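Local coordinates for protein dipeptidase AC. Metallo peptidase. MEROPS family M19 (Rhodobacter sphaeroides, PDB 3LY0) that probably hydrolyses dipeptides as a zinc-dependent dipeptidase of the M19 family, and here holds two zinc ions and a phosphinate mimic of L-Ala-D-Ala, at residues F265-L270 with A310-I316; N14-R19 with D35-D41. One frame throughout, in Å; residues are numbered along the deposited sequence.

Contact 1 (F265-L270 with A310-I316); sequences FATSFL and ATIPQGI. With LY0 ((2R)-3-[(R)-[(1R)-1-aminoethyl](hydroxy)phosphoryl]-2-methylpropanoic acid), chain C.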
ATOM      1  N   PHE A 265       2.698  -8.119   2.263  1.00  8.52           N
ATOM      2  CA  PHE A 265       3.409  -9.378   2.035  1.00 10.80           C
ATOM      3  C   PHE A 265       4.902  -9.271   2.356  1.00 10.92           C
ATOM      4  O   PHE A 265       5.630 -10.257   2.238  1.00 11.42           O
ATOM      5  CB  PHE A 265       3.280  -9.877   0.588  1.00 11.60           C
ATOM      6  CG  PHE A 265       1.867 -10.196   0.142  1.00 10.12           C
ATOM      7  CD1 PHE A 265       0.814 -10.247   1.046  1.00  9.78           C
ATOM      8  CD2 PHE A 265       1.607 -10.442  -1.198  1.00 10.16           C
ATOM      9  CE1 PHE A 265      -0.473 -10.520   0.610  1.00 11.04           C
ATOM     10  CE2 PHE A 265       0.331 -10.730  -1.638  1.00 10.51           C
ATOM     11  CZ  PHE A 265      -0.712 -10.769  -0.730  1.00 11.22           C
ATOM     12  N   ALA A 266       5.368  -8.093   2.750  1.00 10.57           N
ATOM     13  CA  ALA A 266       6.784  -7.927   3.067  1.00 10.99           C
ATOM     14  C   ALA A 266       7.211  -8.886   4.165  1.00 11.99           C
ATOM     15  O   ALA A 266       6.622  -8.904   5.245  1.00 11.66           O
ATOM     16  CB  ALA A 266       7.064  -6.492   3.492  1.00 11.17           C
ATOM     17  N   THR A 267       8.245  -9.674   3.878  1.00 11.39           N
ATOM     18  CA  THR A 267       8.786 -10.643   4.825  1.00 10.87           C
ATOM     19  C   THR A 267       9.061  -9.985   6.181  1.00 10.82           C
ATOM     20  O   THR A 267       8.736 -10.545   7.241  1.00 12.27           O
ATOM     21  CB  THR A 267      10.081 -11.253   4.256  1.00 13.73           C
ATOM     22  OG1 THR A 267      10.925 -10.188   3.799  1.00 17.69           O
ATOM     23  CG2 THR A 267       9.753 -12.138   3.061  1.00 14.41           C
ATOM     24  N   SER A 268       9.637  -8.787   6.136  1.00 11.04           N
ATOM     25  CA  SER A 268      10.051  -8.070   7.341  1.00 11.88           C
ATOM     26  C   SER A 268       8.897  -7.776   8.288  1.00 11.80           C
ATOM     27  O   SER A 268       9.106  -7.606   9.486  1.00 11.93           O
ATOM     28  CB  SER A 268      10.707  -6.751   6.954  1.00 14.00           C
ATOM     29  OG  SER A 268      11.790  -6.987   6.067  1.00 15.12           O
ATOM     30  N   PHE A 269       7.680  -7.712   7.749  1.00 11.07           N
ATOM     31  CA  PHE A 269       6.530  -7.292   8.540  1.00  9.29           C
ATOM     32  C   PHE A 269       5.621  -8.464   8.884  1.00  9.86           C
ATOM     33  O   PHE A 269       4.644  -8.291   9.607  1.00 10.44           O
ATOM     34  CB  PHE A 269       5.725  -6.220   7.792  1.00  9.13           C
ATOM     35  CG  PHE A 269       6.543  -5.023   7.371  1.00 10.91           C
ATOM     36  CD1 PHE A 269       7.705  -4.668   8.049  1.00 11.98           C
ATOM     37  CD2 PHE A 269       6.131  -4.241   6.294  1.00 12.24           C
ATOM     38  CE1 PHE A 269       8.449  -3.556   7.658  1.00 12.22           C
ATOM     39  CE2 PHE A 269       6.864  -3.132   5.897  1.00 12.31           C
ATOM     40  CZ  PHE A 269       8.029  -2.794   6.572  1.00 10.89           C
ATOM     41  N   LEU A 270       5.950  -9.644   8.357  1.00 10.36           N
ATOM     42  CA  LEU A 270       5.174 -10.867   8.585  1.00 10.80           C
ATOM     43  C   LEU A 270       5.846 -11.822   9.571  1.00 11.26           C
ATOM     44  O   LEU A 270       5.191 -12.390  10.431  1.00 10.91           O
ATOM     45  CB  LEU A 270       4.978 -11.618   7.263  1.00 10.71           C
ATOM     46  CG  LEU A 270       3.980 -11.060   6.243  1.00  9.52           C
ATOM     47  CD1 LEU A 270       4.077 -11.802   4.922  1.00 12.28           C
ATOM     48  CD2 LEU A 270       2.558 -11.140   6.781  1.00  9.96           C
ATOM     49  N   ALA A 310       8.825  -4.729  -2.007  1.00 11.93           N
ATOM     50  CA  ALA A 310       9.470  -5.453  -0.913  1.00 12.33           C
ATOM     51  C   ALA A 310       9.717  -6.907  -1.283  1.00 12.92           C
ATOM     52  O   ALA A 310       9.111  -7.430  -2.208  1.00 15.21           O
ATOM     53  CB  ALA A 310       8.596  -5.384   0.328  1.00 17.24           C
ATOM     54  N   THR A 311      10.593  -7.570  -0.537  1.00 13.23           N
ATOM     55  CA  THR A 311      10.738  -9.018  -0.666  1.00 13.09           C
ATOM     56  C   THR A 311       9.532  -9.682  -0.008  1.00 12.71           C
ATOM     57  O   THR A 311       9.151  -9.305   1.103  1.00 12.11           O
ATOM     58  CB  THR A 311      12.017  -9.518   0.022  1.00 15.42           C
ATOM     59  OG1 THR A 311      13.149  -8.886  -0.587  1.00 20.91           O
ATOM     60  CG2 THR A 311      12.149 -11.033  -0.123  1.00 16.71           C
ATOM     61  N   ILE A 312       8.946 -10.670  -0.684  1.00 12.95           N
ATOM     62  CA  ILE A 312       7.739 -11.338  -0.188  1.00 11.07           C
ATOM     63  C   ILE A 312       8.018 -12.838   0.016  1.00 12.87           C
ATOM     64  O   ILE A 312       9.077 -13.324  -0.390  1.00 14.79           O
ATOM     65  CB  ILE A 312       6.532 -11.079  -1.142  1.00 12.16           C
ATOM     66  CG1 ILE A 312       6.738 -11.776  -2.494  1.00 13.26           C
ATOM     67  CG2 ILE A 312       6.324  -9.575  -1.331  1.00 12.54           C
ATOM     68  CD1 ILE A 312       5.582 -11.590  -3.490  1.00 13.16           C
ATOM     69  N   PRO A 313       7.088 -13.569   0.653  1.00 12.59           N
ATOM     70  CA  PRO A 313       7.362 -14.981   0.966  1.00 13.59           C
ATOM     71  C   PRO A 313       7.579 -15.826  -0.283  1.00 13.13           C
ATOM     72  O   PRO A 313       6.920 -15.622  -1.297  1.00 12.35           O
ATOM     73  CB  PRO A 313       6.087 -15.438   1.693  1.00 12.68           C
ATOM     74  CG  PRO A 313       5.455 -14.154   2.198  1.00 13.36           C
ATOM     75  CD  PRO A 313       5.764 -13.145   1.139  1.00 13.46           C
ATOM     76  N   GLN A 314       8.494 -16.789  -0.195  1.00 14.53           N
ATOM     77  CA  GLN A 314       8.789 -17.656  -1.329  1.00 15.61           C
ATOM     78  C   GLN A 314       7.551 -18.379  -1.869  1.00 14.35           C
ATOM     79  O   GLN A 314       7.460 -18.641  -3.069  1.00 13.89           O
ATOM     80  CB  GLN A 314       9.885 -18.666  -0.962  1.00 17.34           C
ATOM     81  CG  GLN A 314       9.480 -19.659   0.124  1.00 19.82           C
ATOM     82  CD  GLN A 314      10.646 -20.491   0.637  1.00 26.33           C
ATOM     83  OE1 GLN A 314      11.769 -20.379   0.145  1.00 30.98           O
ATOM     84  NE2 GLN A 314      10.380 -21.329   1.636  1.00 27.89           N
ATOM     85  N   GLY A 315       6.597 -18.673  -0.986  1.00 13.63           N
ATOM     86  CA  GLY A 315       5.368 -19.355  -1.369  1.00 15.69           C
ATOM     87  C   GLY A 315       4.443 -18.527  -2.246  1.00 13.79           C
ATOM     88  O   GLY A 315       3.590 -19.070  -2.948  1.00 15.04           O
ATOM     89  N   ILE A 316       4.603 -17.206  -2.188  1.00 12.04           N
ATOM     90  CA  ILE A 316       3.871 -16.310  -3.083  1.00 12.24           C
ATOM     91  C   ILE A 316       4.744 -15.948  -4.286  1.00 12.45           C
ATOM     92  O   ILE A 316       4.350 -16.174  -5.427  1.00 14.22           O
ATOM     93  CB  ILE A 316       3.410 -15.036  -2.352  1.00 10.32           C
ATOM     94  CG1 ILE A 316       2.508 -15.399  -1.167  1.00 14.03           C
ATOM     95  CG2 ILE A 316       2.651 -14.113  -3.304  1.00 11.95           C
ATOM     96  CD1 ILE A 316       2.147 -14.211  -0.271  1.00 13.85           C
TER
HETATM   97  P   LY0 C 363       7.391   0.508   0.199  1.00 12.30           P
HETATM   98  C1  LY0 C 363       9.726   1.482  -0.985  1.00 16.69           C
HETATM   99  N1  LY0 C 363       7.531   2.086  -1.966  1.00 11.58           N
HETATM  100  C2  LY0 C 363       8.303   1.063  -1.282  1.00 13.43           C
HETATM  101  C4  LY0 C 363       8.126  -1.043   0.854  1.00 13.75           C
HETATM  102  C5  LY0 C 363       8.392  -1.054   2.334  1.00 13.92           C
HETATM  103  C6  LY0 C 363       7.227  -0.552   3.143  1.00 12.37           C
HETATM  104  C7  LY0 C 363       9.009  -2.330   2.849  1.00 16.28           C
HETATM  105  O31 LY0 C 363       5.964   0.313  -0.256  1.00 12.01           O
HETATM  106  O32 LY0 C 363       7.419   1.651   1.267  1.00 11.45           O
HETATM  107  O61 LY0 C 363       7.420  -0.239   4.448  1.00 12.92           O
HETATM  108  O62 LY0 C 363       6.105  -0.386   2.636  1.00 11.69           O

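Contact 2 (N14-R19 with D35-D41); sequences NDFLLR and DGTGHLD. With ZN (zinc ion), chain D; LY0 ((2R)-3-[(R)-[(1R)-1-aminoethyl](hydroxy)phosphoryl]-2-methylpropanoic acid), chain C.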
ATOM      1  N   ASN A  14       0.774  -1.449  -4.549  1.00  9.23           N
ATOM      2  CA  ASN A  14       1.927  -1.966  -5.284  1.00  9.10           C
ATOM      3  C   ASN A  14       2.796  -0.843  -5.812  1.00  9.16           C
ATOM      4  O   ASN A  14       2.325   0.283  -5.977  1.00  9.78           O
ATOM      5  CB  ASN A  14       1.506  -2.919  -6.423  1.00  9.34           C
ATOM      6  CG  ASN A  14       1.047  -2.182  -7.666  1.00  9.75           C
ATOM      7  OD1 ASN A  14       1.844  -1.564  -8.375  1.00  9.77           O
ATOM      8  ND2 ASN A  14      -0.249  -2.257  -7.948  1.00  9.41           N
ATOM      9  N   ASP A  15       4.065  -1.165  -6.059  1.00 10.20           N
ATOM     10  CA  ASP A  15       5.027  -0.205  -6.568  1.00 10.27           C
ATOM     11  C   ASP A  15       5.495  -0.525  -7.985  1.00 10.23           C
ATOM     12  O   ASP A  15       6.628  -0.233  -8.353  1.00  9.99           O
ATOM     13  CB  ASP A  15       6.215  -0.104  -5.614  1.00 10.66           C
ATOM     14  CG  ASP A  15       5.823   0.488  -4.279  1.00 10.75           C
ATOM     15  OD1 ASP A  15       5.446   1.680  -4.239  1.00 10.30           O
ATOM     16  OD2 ASP A  15       5.864  -0.229  -3.265  1.00  9.31           O
ATOM     17  N   PHE A  16       4.612  -1.108  -8.790  1.00  9.85           N
ATOM     18  CA  PHE A  16       4.956  -1.367 -10.179  1.00 12.51           C
ATOM     19  C   PHE A  16       5.448  -0.112 -10.904  1.00 10.27           C
ATOM     20  O   PHE A  16       6.339  -0.197 -11.743  1.00 10.35           O
ATOM     21  CB  PHE A  16       3.769  -1.964 -10.926  1.00 11.56           C
ATOM     22  CG  PHE A  16       4.058  -2.266 -12.363  1.00 10.56           C
ATOM     23  CD1 PHE A  16       3.519  -1.477 -13.360  1.00 10.68           C
ATOM     24  CD2 PHE A  16       4.892  -3.320 -12.706  1.00 11.97           C
ATOM     25  CE1 PHE A  16       3.783  -1.742 -14.693  1.00 10.03           C
ATOM     26  CE2 PHE A  16       5.171  -3.592 -14.029  1.00 12.31           C
ATOM     27  CZ  PHE A  16       4.611  -2.804 -15.028  1.00 10.51           C
ATOM     28  N   LEU A  17       4.880   1.048 -10.589  1.00  9.44           N
ATOM     29  CA  LEU A  17       5.278   2.273 -11.278  1.00  9.78           C
ATOM     30  C   LEU A  17       6.764   2.585 -11.079  1.00 10.63           C
ATOM     31  O   LEU A  17       7.387   3.220 -11.927  1.00 12.24           O
ATOM     32  CB  LEU A  17       4.417   3.463 -10.838  1.00 11.03           C
ATOM     33  CG  LEU A  17       2.961   3.443 -11.313  1.00  9.96           C
ATOM     34  CD1 LEU A  17       2.183   4.541 -10.627  1.00 10.22           C
ATOM     35  CD2 LEU A  17       2.882   3.591 -12.842  1.00 11.52           C
ATOM     36  N   LEU A  18       7.337   2.134  -9.967  1.00 12.51           N
ATOM     37  CA  LEU A  18       8.750   2.377  -9.738  1.00 11.82           C
ATOM     38  C   LEU A  18       9.587   1.679 -10.803  1.00 11.76           C
ATOM     39  O   LEU A  18      10.650   2.162 -11.201  1.00 13.43           O
ATOM     40  CB  LEU A  18       9.153   1.918  -8.330  1.00 14.87           C
ATOM     41  CG  LEU A  18      10.568   2.254  -7.862  1.00 18.40           C
ATOM     42  CD1 LEU A  18      10.751   3.749  -7.687  1.00 19.94           C
ATOM     43  CD2 LEU A  18      10.843   1.524  -6.548  1.00 22.03           C
ATOM     44  N   ARG A  19       9.100   0.545 -11.291  1.00 11.46           N
ATOM     45  CA  ARG A  19       9.835  -0.172 -12.322  1.00 12.68           C
ATOM     46  C   ARG A  19       9.810   0.563 -13.648  1.00 13.41           C
ATOM     47  O   ARG A  19      10.784   0.529 -14.404  1.00 14.93           O
ATOM     48  CB  ARG A  19       9.336  -1.604 -12.440  1.00 15.07           C
ATOM     49  CG  ARG A  19       9.799  -2.427 -11.226  1.00 18.60           C
ATOM     50  CD  ARG A  19       9.258  -3.832 -11.212  1.00 16.33           C
ATOM     51  NE  ARG A  19       9.504  -4.507 -12.476  1.00 15.82           N
ATOM     52  CZ  ARG A  19       8.702  -5.430 -12.982  1.00 13.68           C
ATOM     53  NH1 ARG A  19       7.609  -5.798 -12.320  1.00 13.43           N
ATOM     54  NH2 ARG A  19       8.991  -5.976 -14.153  1.00 13.30           N
ATOM     55  N   ASP A  35       9.258  -8.498 -18.158  1.00 14.85           N
ATOM     56  CA  ASP A  35      10.665  -8.551 -18.544  1.00 16.62           C
ATOM     57  C   ASP A  35      11.424  -9.636 -17.788  1.00 17.43           C
ATOM     58  O   ASP A  35      12.653  -9.642 -17.779  1.00 17.54           O
ATOM     59  CB  ASP A  35      11.351  -7.185 -18.384  1.00 19.12           C
ATOM     60  CG  ASP A  35      11.514  -6.760 -16.928  1.00 16.17           C
ATOM     61  OD1 ASP A  35      11.032  -7.474 -16.024  1.00 15.68           O
ATOM     62  OD2 ASP A  35      12.130  -5.697 -16.698  1.00 16.72           O
ATOM     63  N   GLY A  36      10.688 -10.544 -17.158  1.00 16.98           N
ATOM     64  CA  GLY A  36      11.296 -11.644 -16.431  1.00 18.69           C
ATOM     65  C   GLY A  36      11.721 -11.299 -15.019  1.00 18.47           C
ATOM     66  O   GLY A  36      12.316 -12.131 -14.325  1.00 23.31           O
ATOM     67  N   THR A  37      11.424 -10.075 -14.582  1.00 16.01           N
ATOM     68  CA  THR A  37      11.795  -9.643 -13.240  1.00 17.52           C
ATOM     69  C   THR A  37      10.590  -9.181 -12.431  1.00 15.58           C
ATOM     70  O   THR A  37       9.491  -9.001 -12.958  1.00 14.27           O
ATOM     71  CB  THR A  37      12.826  -8.489 -13.263  1.00 19.16           C
ATOM     72  OG1 THR A  37      12.182  -7.256 -13.613  1.00 16.55           O
ATOM     73  CG2 THR A  37      13.944  -8.776 -14.257  1.00 20.49           C
ATOM     74  N   GLY A  38      10.810  -8.984 -11.138  1.00 13.38           N
ATOM     75  CA  GLY A  38       9.811  -8.356 -10.294  1.00 14.30           C
ATOM     76  C   GLY A  38       8.564  -9.192 -10.090  1.00 13.02           C
ATOM     77  O   GLY A  38       8.552 -10.403 -10.341  1.00 13.07           O
ATOM     78  N   HIS A  39       7.506  -8.534  -9.630  1.00 11.24           N
ATOM     79  CA  HIS A  39       6.315  -9.224  -9.157  1.00 11.58           C
ATOM     80  C   HIS A  39       5.122  -9.091 -10.083  1.00 10.84           C
ATOM     81  O   HIS A  39       4.283  -9.988 -10.141  1.00 12.96           O
ATOM     82  CB  HIS A  39       5.904  -8.693  -7.787  1.00 11.18           C
ATOM     83  CG  HIS A  39       6.856  -9.035  -6.690  1.00 11.93           C
ATOM     84  ND1 HIS A  39       6.979  -8.267  -5.554  1.00 10.62           N
ATOM     85  CD2 HIS A  39       7.726 -10.065  -6.548  1.00 12.30           C
ATOM     86  CE1 HIS A  39       7.885  -8.807  -4.759  1.00  9.92           C
ATOM     87  NE2 HIS A  39       8.351  -9.902  -5.337  1.00 12.24           N
ATOM     88  N   LEU A  40       5.041  -7.965 -10.786  1.00  9.93           N
ATOM     89  CA  LEU A  40       3.861  -7.615 -11.574  1.00 11.09           C
ATOM     90  C   LEU A  40       4.175  -7.323 -13.036  1.00 12.62           C
ATOM     91  O   LEU A  40       5.269  -6.857 -13.377  1.00 13.25           O
ATOM     92  CB  LEU A  40       3.170  -6.376 -10.980  1.00 11.52           C
ATOM     93  CG  LEU A  40       2.426  -6.567  -9.658  1.00 10.42           C
ATOM     94  CD1 LEU A  40       2.187  -5.204  -8.995  1.00 12.17           C
ATOM     95  CD2 LEU A  40       1.124  -7.303  -9.869  1.00 11.91           C
ATOM     96  N   ASP A  41       3.183  -7.593 -13.883  1.00 10.64           N
ATOM     97  CA  ASP A  41       3.074  -7.095 -15.250  1.00 12.47           C
ATOM     98  C   ASP A  41       1.700  -7.558 -15.717  1.00 10.98           C
ATOM     99  O   ASP A  41       1.045  -8.333 -15.021  1.00 11.82           O
ATOM    100  CB  ASP A  41       4.205  -7.599 -16.164  1.00 13.48           C
ATOM    101  CG  ASP A  41       4.426  -9.094 -16.062  1.00 14.07           C
ATOM    102  OD1 ASP A  41       3.502  -9.853 -16.424  1.00 14.26           O
ATOM    103  OD2 ASP A  41       5.532  -9.504 -15.625  1.00 13.88           O
TER
HETATM  104 ZN    ZN D 364       5.277   1.492  -1.994  0.63  9.04          ZN
HETATM  105  P   LY0 C 363       7.391   0.508   0.199  1.00 12.30           P
HETATM  106  C1  LY0 C 363       9.726   1.482  -0.985  1.00 16.69           C
HETATM  107  N1  LY0 C 363       7.531   2.086  -1.966  1.00 11.58           N
HETATM  108  C2  LY0 C 363       8.303   1.063  -1.282  1.00 13.43           C
HETATM  109  C4  LY0 C 363       8.126  -1.043   0.854  1.00 13.75           C
HETATM  110  C5  LY0 C 363       8.392  -1.054   2.334  1.00 13.92           C
HETATM  111  C6  LY0 C 363       7.227  -0.552   3.143  1.00 12.37           C
HETATM  112  C7  LY0 C 363       9.009  -2.330   2.849  1.00 16.28           C
HETATM  113  O31 LY0 C 363       5.964   0.313  -0.256  1.00 12.01           O
HETATM  114  O32 LY0 C 363       7.419   1.651   1.267  1.00 11.45           O
HETATM  115  O61 LY0 C 363       7.420  -0.239   4.448  1.00 12.92           O
HETATM  116  O62 LY0 C 363       6.105  -0.386   2.636  1.00 11.69           O
HETATM  117  O   HOH W   1       8.045  -8.408 -15.476  1.00 15.99           O
HETATM  118  O   HOH W   2      11.479  -4.132 -14.494  1.00 18.46           O

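Contact 1 (F265-L270 with A310-I316)
On the rim of the dipeptide pocket of this TIM-barrel metallopeptidase, the turn and short, weakly bonded helix after strand 260-263 packs on the loop after strand 301-303, Ala266 touching Ala310 and Thr267 bonding to Thr311. The methyl of Ala310 faces two ways: its CB lies 3.7 Å from Ala266 CB and 4.0 Å from LY0 C7, the inhibitor's methyl branch. Methyl side chains suit this place, because the backbones come close and the ligand lies beside them. Phe269 turns its ring edge-on to the inhibitor's carboxylate, CE2 3.3 Å from LY0 O61.

A single backbone hydrogen bond, Thr267 N to Thr311 O at 2.9 Å, joins the segments and is nearly straight, with 168° at the hydrogen. The same carbonyl receives a CA-H...O contact from Ala266. Thr267 has chi1 near 49°, which sets its CG2 anti to its own carbonyl carbon and 3.6 Å from Ile312 C; its hydroxyl bonds to the carbonyl of Arg276, so the polar branch is satisfied while the methyl packs.

Phe265 contributes both its backbone and its ring. Its O meets Ile312 CA at 3.4 Å, and its CB packs on Ile312 CG2 at 3.6 Å. Further out, the side chains of Leu270 and Pro313 cross at about a right angle, Leu270 CD1 against Pro313 CG. Phe307 meets the Phe265 ring edge-to-face, and Leu322 and Leu325 of helix 322-332 also touch it. The broad ring suits its branched neighbour: Ile316 CD1 makes a CH-pi contact over one face, 4.0 Å from the centroid and 15° off the normal.

Contact 2 (N14-R19 with D35-D41)
Arg19, on the helix that follows the zinc ligand Asp15 in this TIM-barrel fold, reaches into the 35-41 loop and binds Leu40 O and Asp35. Its NH1 donates to Leu40 O at 2.8 Å, on a lone pair in the carbonyl plane, and its NH2 forms a salt bridge with Asp35 OD1 at 3.1 Å. The long chain bends at chi3 (51°), bringing the guanidinium alongside the loop with Gly38 CA over one face. Glycine suits this place: its phi is positive (68°), and without a side chain it lets the guanidinium lie close over CA. Asp308 forms a second salt bridge with NH1.

Beside this polar grip, Leu40 supplies the apolar part. Its CD1 lies 3.5 Å from Asn14 CG, and its CB packs on Phe16 CD2. The flat phenylalanine ring extends the apolar surface toward Met106 and Ile30.

A second shell fixes these groups. Asn14 OD1 accepts from Phe16 N at 2.8 Å, an Asx turn that leads from strand 13-14 into helix 16-22; the intervening Asp15 gives both carboxylate oxygens to one zinc. Asp35 forms its own Asx turn, OD1 accepting from Thr37 N and Thr37 OG1 on the same face, which holds this carboxylate for the arginine. Water 1 accepts from Arg19 NH2 and Asp35 N, both at 2.9 Å; water 2 accepts from Arg19 NE and donates to Asp35 OD2, both at 2.8 Å.

Contact 1 is buried and mainly apolar, whereas contact 2 is only partly buried and pairs a leucine-phenylalanine patch with a solvated arginine network. Contact 1 joins the short helix after strand 260-263 to the loop after strand 301-303; contact 2 ties helix 16-22 to the loop before helix 42-48. Both touch LY0, but differently: contact 1 brings the Ala310 methyl and the Phe269 ring edge to it, while contact 2 holds it chiefly through the zinc that Asp15 binds. Their centres lie about 15 Å apart, yet they meet directly where Ala310 O approaches His39 CE1 at 3.1 Å and Ile312 CD1 packs against His39 NE2.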